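Local coordinates for methyltransferase 1 (Methanosarcina barkeri, PDB 2I2X) that transfers the methyl group of methanol to the cob(I)amide carried by its corrinoid partner MtaC, the zinc-dependent methanol-activating step of methanogenesis, at the interface of chains A and B. Sequence-based numbering; all coordinates share one arbitrary frame. Chains: chain A/B, Methyltransferase 1.

The interface of chains A and B. Residues chain A 298-300, 360, 363; chain B 76, 78, 335, 338.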
ATOM      1  N   VAL A 298     -13.904  -9.126   0.851  1.00  7.96           N
ATOM      2  CA  VAL A 298     -15.161  -8.653   1.358  1.00  7.44           C
ATOM      3  C   VAL A 298     -15.240  -8.994   2.831  1.00  6.68           C
ATOM      4  O   VAL A 298     -16.329  -8.931   3.438  1.00  5.92           O
ATOM      5  CB  VAL A 298     -16.285  -9.210   0.482  1.00  8.20           C
ATOM      6  CG1 VAL A 298     -16.731 -10.630   0.912  1.00  8.06           C
ATOM      7  CG2 VAL A 298     -17.399  -8.247   0.349  1.00  9.18           C
ATOM      8  N   MET A 299     -14.058  -9.279   3.409  1.00  5.59           N
ATOM      9  CA  MET A 299     -13.927  -9.589   4.837  1.00  5.93           C
ATOM     10  C   MET A 299     -12.647  -9.027   5.456  1.00  5.71           C
ATOM     11  O   MET A 299     -11.950  -9.724   6.211  1.00  5.96           O
ATOM     12  CB  MET A 299     -14.082 -11.107   5.121  1.00  7.28           C
ATOM     13  CG  MET A 299     -13.153 -12.084   4.325  1.00  8.12           C
ATOM     14  SD  MET A 299     -13.573 -12.190   2.563  1.00 14.00           S
ATOM     15  CE  MET A 299     -13.528 -14.011   2.396  1.00 12.74           C
ATOM     16  N   GLY A 300     -12.372  -7.739   5.180  1.00  5.21           N
ATOM     17  CA  GLY A 300     -11.091  -7.110   5.478  1.00  2.87           C
ATOM     18  C   GLY A 300     -10.668  -7.218   6.931  1.00  2.94           C
ATOM     19  O   GLY A 300      -9.485  -7.442   7.200  1.00  2.00           O
ATOM     20  N   ASP A 360     -17.649  -7.169   9.457  1.00  7.61           N
ATOM     21  CA  ASP A 360     -17.832  -7.748   8.146  1.00  7.46           C
ATOM     22  C   ASP A 360     -18.881  -8.845   8.110  1.00  8.14           C
ATOM     23  O   ASP A 360     -19.241  -9.271   7.025  1.00  8.68           O
ATOM     24  CB  ASP A 360     -16.498  -8.300   7.636  1.00  7.31           C
ATOM     25  CG  ASP A 360     -15.452  -7.213   7.443  1.00  4.81           C
ATOM     26  OD1 ASP A 360     -15.848  -6.070   7.186  1.00  2.28           O
ATOM     27  OD2 ASP A 360     -14.233  -7.498   7.523  1.00  4.18           O
ATOM     28  N   ARG A 363     -21.431  -8.100   5.483  1.00  6.02           N
ATOM     29  CA  ARG A 363     -20.975  -7.624   4.212  1.00  6.84           C
ATOM     30  C   ARG A 363     -21.311  -8.559   3.050  1.00  7.29           C
ATOM     31  O   ARG A 363     -21.584  -8.065   1.958  1.00  8.01           O
ATOM     32  CB  ARG A 363     -19.474  -7.355   4.246  1.00  7.20           C
ATOM     33  CG  ARG A 363     -18.992  -6.202   3.323  1.00  4.95           C
ATOM     34  CD  ARG A 363     -17.508  -5.914   3.606  1.00  2.25           C
ATOM     35  NE  ARG A 363     -17.429  -5.183   4.859  1.00  2.13           N
ATOM     36  CZ  ARG A 363     -17.647  -3.871   4.982  1.00  2.00           C
ATOM     37  NH1 ARG A 363     -17.967  -3.111   3.925  1.00  2.00           N
ATOM     38  NH2 ARG A 363     -17.597  -3.333   6.175  1.00  2.00           N
TER
ATOM     39  N   VAL B  76     -17.160  -2.918  -2.552  1.00  5.09           N
ATOM     40  CA  VAL B  76     -16.879  -3.542  -1.243  1.00  3.32           C
ATOM     41  C   VAL B  76     -17.909  -3.085  -0.187  1.00  2.81           C
ATOM     42  O   VAL B  76     -17.901  -3.504   0.961  1.00  3.24           O
ATOM     43  CB  VAL B  76     -15.406  -3.351  -0.824  1.00  2.62           C
ATOM     44  CG1 VAL B  76     -15.048  -4.216   0.386  1.00  2.10           C
ATOM     45  CG2 VAL B  76     -14.520  -3.710  -1.965  1.00  2.00           C
ATOM     46  N   PHE B  78     -18.788   0.010   1.006  1.00  2.94           N
ATOM     47  CA  PHE B  78     -18.532   1.107   1.939  1.00  4.37           C
ATOM     48  C   PHE B  78     -19.540   2.245   1.794  1.00  4.63           C
ATOM     49  O   PHE B  78     -19.845   2.658   0.684  1.00  5.45           O
ATOM     50  CB  PHE B  78     -17.108   1.610   1.793  1.00  3.67           C
ATOM     51  CG  PHE B  78     -16.072   0.552   2.064  1.00  5.36           C
ATOM     52  CD1 PHE B  78     -16.005  -0.073   3.308  1.00  4.95           C
ATOM     53  CD2 PHE B  78     -15.159   0.181   1.085  1.00  5.35           C
ATOM     54  CE1 PHE B  78     -15.027  -1.026   3.572  1.00  6.13           C
ATOM     55  CE2 PHE B  78     -14.172  -0.778   1.340  1.00  4.73           C
ATOM     56  CZ  PHE B  78     -14.110  -1.384   2.590  1.00  5.36           C
ATOM     57  N   TYR B 335     -11.851   0.076   5.495  1.00  5.11           N
ATOM     58  CA  TYR B 335     -11.995  -1.004   6.451  1.00  5.21           C
ATOM     59  C   TYR B 335     -11.575  -0.529   7.844  1.00  5.27           C
ATOM     60  O   TYR B 335     -12.235  -0.872   8.835  1.00  5.79           O
ATOM     61  CB  TYR B 335     -11.181  -2.245   6.034  1.00  5.78           C
ATOM     62  CG  TYR B 335     -11.888  -3.285   5.191  1.00  3.99           C
ATOM     63  CD1 TYR B 335     -13.038  -3.922   5.657  1.00  4.12           C
ATOM     64  CD2 TYR B 335     -11.379  -3.657   3.946  1.00  5.49           C
ATOM     65  CE1 TYR B 335     -13.680  -4.899   4.908  1.00  5.59           C
ATOM     66  CE2 TYR B 335     -12.031  -4.640   3.142  1.00  5.64           C
ATOM     67  CZ  TYR B 335     -13.174  -5.253   3.645  1.00  6.30           C
ATOM     68  OH  TYR B 335     -13.806  -6.217   2.916  1.00  3.25           O
ATOM     69  N   ALA B 338     -14.409   1.108   9.048  1.00  4.56           N
ATOM     70  CA  ALA B 338     -15.471   0.146   9.438  1.00  4.77           C
ATOM     71  C   ALA B 338     -15.305  -0.432  10.854  1.00  4.56           C
ATOM     72  O   ALA B 338     -16.286  -0.613  11.587  1.00  4.26           O
ATOM     73  CB  ALA B 338     -15.626  -0.974   8.422  1.00  4.32           C
TER
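A bend in the chain of A:Arg363 (chi3 -76°), after an extended start (chi2 172°), turns its guanidinium toward B:Val76 and B:Tyr335, while B:Tyr335, with chi1 at -92°, points its ring from helix 325-345 of chain B into chain A. The arginine shows how one guanidinium can serve two chains. Its NH1 donates to the backbone O of B:Val76, at the end of helix 55-76, over 3.0 Å; this acceptor lies in the guanidinium plane. On its own side, NE forms a salt bridge with the carboxylate OD1 of A:Asp360 at 3.0 Å, reached from above the carboxylate plane, which should limit rotation of the arginine head. The same OD1 sits in plane at the edge of the B:Tyr335 ring, 3.4 Å from CE1, with carboxylate and ring nearly perpendicular. That ring is sandwiched: A:Gly300 CA lies over one face, 3.4 Å from the centroid, and B:Phe78 CZ over the other. Beyond the ring, the phenolic OH lies 3.1 Å from the backbone N of A:Gly300, whose N-H is directed at it, as a hydrogen bond would require; the N of A:Met299 is equally near, but its N-H points elsewhere. B:Phe78 also lends CE1 to NH1 of the arginine, and B:Ala338 CB packs near NH2. An alanine in place of A:Arg363 would probably leave the B:Val76 carbonyl without this donor and A:Asp360 without its charged mate beside the tyrosine. Repeated by two-fold symmetry, the patch ties the loop and helix end of one MtaB subunit to two helices of the other, contributing to the MtaB pair within the MtaB–MtaC heterotetramer.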